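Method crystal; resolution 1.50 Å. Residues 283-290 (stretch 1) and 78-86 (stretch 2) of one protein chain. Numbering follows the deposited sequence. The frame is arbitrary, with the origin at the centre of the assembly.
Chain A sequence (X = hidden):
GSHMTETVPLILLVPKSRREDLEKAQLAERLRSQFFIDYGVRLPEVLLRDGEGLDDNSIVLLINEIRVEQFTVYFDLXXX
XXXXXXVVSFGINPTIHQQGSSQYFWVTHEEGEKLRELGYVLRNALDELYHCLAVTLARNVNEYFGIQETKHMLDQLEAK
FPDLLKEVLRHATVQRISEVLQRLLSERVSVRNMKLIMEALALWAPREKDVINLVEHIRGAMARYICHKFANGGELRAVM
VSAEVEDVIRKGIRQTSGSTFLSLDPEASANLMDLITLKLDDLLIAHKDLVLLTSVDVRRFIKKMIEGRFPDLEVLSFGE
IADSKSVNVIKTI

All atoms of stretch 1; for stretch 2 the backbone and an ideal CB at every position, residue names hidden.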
# COMPACT_ATOMS: atom_id res chain seq x y z
N LEU A 283 2.68 18.49 5.00
CA LEU A 283 1.39 17.79 4.65
C LEU A 283 0.63 17.35 5.89
O LEU A 283 1.22 16.89 6.88
CB LEU A 283 1.59 16.56 3.77
CG LEU A 283 2.31 16.84 2.47
CD1 LEU A 283 2.44 15.58 1.68
CD2 LEU A 283 1.52 17.95 1.77
N LEU A 284 -0.69 17.50 5.81
CA LEU A 284 -1.60 17.15 6.93
C LEU A 284 -2.45 15.92 6.68
O LEU A 284 -3.26 15.52 7.56
CB LEU A 284 -2.53 18.31 7.27
CG LEU A 284 -1.87 19.59 7.71
CD1 LEU A 284 -2.97 20.59 8.07
CD2 LEU A 284 -0.96 19.36 8.92
N ILE A 285 -2.29 15.37 5.49
CA ILE A 285 -2.86 14.06 5.14
C ILE A 285 -1.74 13.00 5.18
O ILE A 285 -0.70 13.16 4.59
CB ILE A 285 -3.57 14.12 3.79
CG1 ILE A 285 -4.73 15.14 3.89
CG2 ILE A 285 -4.08 12.78 3.38
CD1 ILE A 285 -5.60 15.11 2.65
N ALA A 286 -1.98 11.93 5.94
CA ALA A 286 -0.97 10.84 6.09
C ALA A 286 -0.61 10.23 4.76
O ALA A 286 -1.42 10.13 3.86
CB ALA A 286 -1.49 9.75 7.00
N HIS A 287 0.63 9.79 4.66
CA HIS A 287 1.15 9.26 3.39
C HIS A 287 0.41 8.07 2.86
O HIS A 287 0.28 7.95 1.64
CB HIS A 287 2.66 8.95 3.48
CG HIS A 287 3.47 10.15 3.84
ND1 HIS A 287 4.78 10.07 4.24
CD2 HIS A 287 3.11 11.45 3.92
CE1 HIS A 287 5.21 11.29 4.54
NE2 HIS A 287 4.22 12.15 4.35
N LYS A 288 -0.08 7.20 3.75
CA LYS A 288 -0.80 5.99 3.28
C LYS A 288 -2.09 6.33 2.59
O LYS A 288 -2.65 5.51 1.89
CB LYS A 288 -1.12 4.97 4.38
CG LYS A 288 -1.95 5.48 5.47
CD LYS A 288 -2.27 4.38 6.52
CE LYS A 288 -3.18 4.90 7.60
NZ LYS A 288 -4.55 5.04 7.03
N ASP A 289 -2.53 7.57 2.77
CA ASP A 289 -3.84 8.06 2.26
C ASP A 289 -3.69 8.93 1.02
O ASP A 289 -4.67 9.54 0.50
CB ASP A 289 -4.62 8.78 3.36
CG ASP A 289 -5.06 7.83 4.50
OD1 ASP A 289 -5.78 6.83 4.24
OD2 ASP A 289 -4.68 8.07 5.68
N LEU A 290 -2.45 9.02 0.58
CA LEU A 290 -2.03 9.77 -0.62
C LEU A 290 -1.47 8.87 -1.68
O LEU A 290 -1.09 7.76 -1.41
CB LEU A 290 -0.94 10.78 -0.26
CG LEU A 290 -1.34 11.96 0.61
CD1 LEU A 290 -0.16 12.84 1.08
CD2 LEU A 290 -2.45 12.84 -0.01
N UNK A 78 -12.40 9.29 16.59
CA UNK A 78 -12.60 9.23 15.15
C UNK A 78 -11.45 9.91 14.44
O UNK A 78 -11.04 11.00 14.79
CB UNK A 78 -13.93 9.88 14.76
N UNK A 79 -10.99 9.30 13.36
CA UNK A 79 -9.93 9.94 12.58
C UNK A 79 -10.46 10.83 11.47
O UNK A 79 -11.34 10.41 10.71
CB UNK A 79 -9.01 8.87 11.98
N UNK A 80 -9.88 12.02 11.39
CA UNK A 80 -10.16 13.01 10.30
C UNK A 80 -9.17 12.76 9.19
O UNK A 80 -8.03 13.17 9.21
CB UNK A 80 -10.06 14.46 10.79
N UNK A 81 -9.66 12.09 8.16
CA UNK A 81 -8.78 11.64 7.03
C UNK A 81 -8.20 12.79 6.23
O UNK A 81 -7.01 12.82 5.93
CB UNK A 81 -9.56 10.73 6.08
N UNK A 82 -9.05 13.74 5.89
CA UNK A 82 -8.67 14.93 5.11
C UNK A 82 -8.59 16.19 5.98
O UNK A 82 -9.06 17.26 5.64
CB UNK A 82 -9.67 15.15 3.98
N UNK A 83 -7.92 16.01 7.10
CA UNK A 83 -7.68 17.14 8.04
C UNK A 83 -7.06 18.38 7.39
O UNK A 83 -6.26 18.30 6.46
CB UNK A 83 -6.76 16.68 9.17
N UNK A 84 -7.50 19.52 7.88
CA UNK A 84 -6.80 20.80 7.71
C UNK A 84 -6.83 21.65 8.97
O UNK A 84 -7.64 21.44 9.88
CB UNK A 84 -7.42 21.59 6.55
N UNK A 85 -5.91 22.58 8.96
CA UNK A 85 -5.59 23.45 10.13
C UNK A 85 -6.79 24.31 10.44
O UNK A 85 -6.93 24.89 11.52
CB UNK A 85 -4.37 24.33 9.87
N UNK A 86 -7.66 24.39 9.45
CA UNK A 86 -8.90 25.12 9.60
C UNK A 86 -9.69 24.61 10.81
O UNK A 86 -10.45 25.34 11.47
CB UNK A 86 -9.74 25.00 8.32

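Position 78 lies in the strand, and its ideal CB has nothing of stretch 1 within 5.5 Å. Stretch 1 sets no demand here. The residue is Met78, which makes no contact with it.

Position 79 is also extended, and its CB points toward stretch 1 but starts far from it. Beyond lies the carboxylate of Asp289, with the ammonium of Lys288 close by. A long basic side chain, arginine or lysine, would suit; a short one would not span the gap. The residue is Arg79, with chi1 to chi3 all t. NH1 and NH2 of Arg79 both donate to Asp289 OD2, at 2.7 and 2.6 Å, in a salt bridge. OD2 sits at the edge of the guanidinium, near its plane, where the N-H groups point. Arg79 NH1 also lies 3.2 Å from Lys288 NZ. Both are donors, so this is no hydrogen bond. The shared Asp289 OD2 offsets the like charges: Lys288 NZ reaches it at 3.3 Å in a salt bridge with a weak hydrogen bond. A water accepts weakly from Arg79 NH2 at 3.5 Å and donates to Leu284 O at 2.8 Å.

Position 80 has no part of stretch 1 near its CB, so many residues would do. It is Val80, out of reach.

At position 81 the CB points sideways. Many small or medium side chains would fit. The residue is Val81, whose CG1 comes 4.3 Å from Asp289 CG. Its backbone O packs 3.8 Å from Ile285 CG1.

Position 82 has phi/psi of -106/47°. Phi is negative, so the backbone does not call for glycine, and several polar or small residues would suit. Its CB points away overall, yet the ideal CB is 4.3 Å from Ile285 CD1. The residue is Asn82. Its CB lies 4.2 Å from Ile285 CD1, and its OD1 is hydrogen-bonded elsewhere in the structure.

Position 83 directs its CB sideways, beside the side chain of Leu284. An aromatic or a large aliphatic residue could pack there. The residue is Tyr83, chi1 t. Leu284 CD1 meets the ring edge, 3.9 Å from Tyr83 CD2.

CB of position 84 points away, so stretch 1 asks little of it. The turn that follows favours a capping residue such as serine, threonine, aspartate or asparagine. The residue is Ser84. Ser84 OG accepts a weak capping bond from N of position 86 at 3.4 Å, ahead of the turn that leads into a helix. Leu284 CD1 rests 3.9 Å from Ser84 CA.

Position 85 has its ideal CB 4.4 Å from Leu284 CD1. Polar or aliphatic residues would both be possible. The residue is Asp85, with OD1 3.7 Å from Leu284 CD1.

Position 86 is beyond reach of stretch 1. It is Glu86, which touches a crystal neighbour.

Stretch 2 (78-86) MRVVNYSDE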
# COMPACT_ATOMS: atom_id res chain seq x y z
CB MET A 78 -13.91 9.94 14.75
CG MET A 78 -15.12 9.33 15.31
SD MET A 78 -15.48 7.71 14.65
CE MET A 78 -16.04 8.17 12.99
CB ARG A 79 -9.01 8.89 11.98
CG ARG A 79 -7.85 9.56 11.29
CD ARG A 79 -6.85 8.66 10.57
NE ARG A 79 -6.18 9.46 9.54
CZ ARG A 79 -5.81 9.03 8.34
NH1 ARG A 79 -6.03 7.77 7.98
NH2 ARG A 79 -5.24 9.88 7.48
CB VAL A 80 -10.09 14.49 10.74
CG1 VAL A 80 -10.70 15.42 9.64
CG2 VAL A 80 -10.88 14.70 12.03
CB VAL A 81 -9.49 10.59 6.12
CG1 VAL A 81 -8.61 10.15 4.90
CG2 VAL A 81 -9.94 9.33 6.94
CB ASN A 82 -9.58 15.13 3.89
CG ASN A 82 -11.02 15.40 4.26
OD1 ASN A 82 -11.42 15.14 5.38
ND2 ASN A 82 -11.81 15.92 3.32
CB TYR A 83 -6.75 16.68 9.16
CG TYR A 83 -6.57 17.70 10.26
CD1 TYR A 83 -7.50 17.83 11.28
CD2 TYR A 83 -5.47 18.55 10.27
CE1 TYR A 83 -7.34 18.79 12.29
CE2 TYR A 83 -5.29 19.51 11.29
CZ TYR A 83 -6.23 19.62 12.29
OH TYR A 83 -6.02 20.58 13.27
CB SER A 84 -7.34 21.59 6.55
OG SER A 84 -8.50 22.32 6.90
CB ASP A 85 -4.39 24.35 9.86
CG ASP A 85 -3.08 23.66 10.16
OD1 ASP A 85 -3.05 22.77 11.03
OD2 ASP A 85 -2.06 24.06 9.54
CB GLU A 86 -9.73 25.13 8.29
CG GLU A 86 -11.22 24.91 8.44
CD GLU A 86 -11.99 24.91 7.10
OE1 GLU A 86 -12.69 23.89 6.85
OE2 GLU A 86 -11.92 25.91 6.29
O HOH W 1 -3.71 12.86 8.38
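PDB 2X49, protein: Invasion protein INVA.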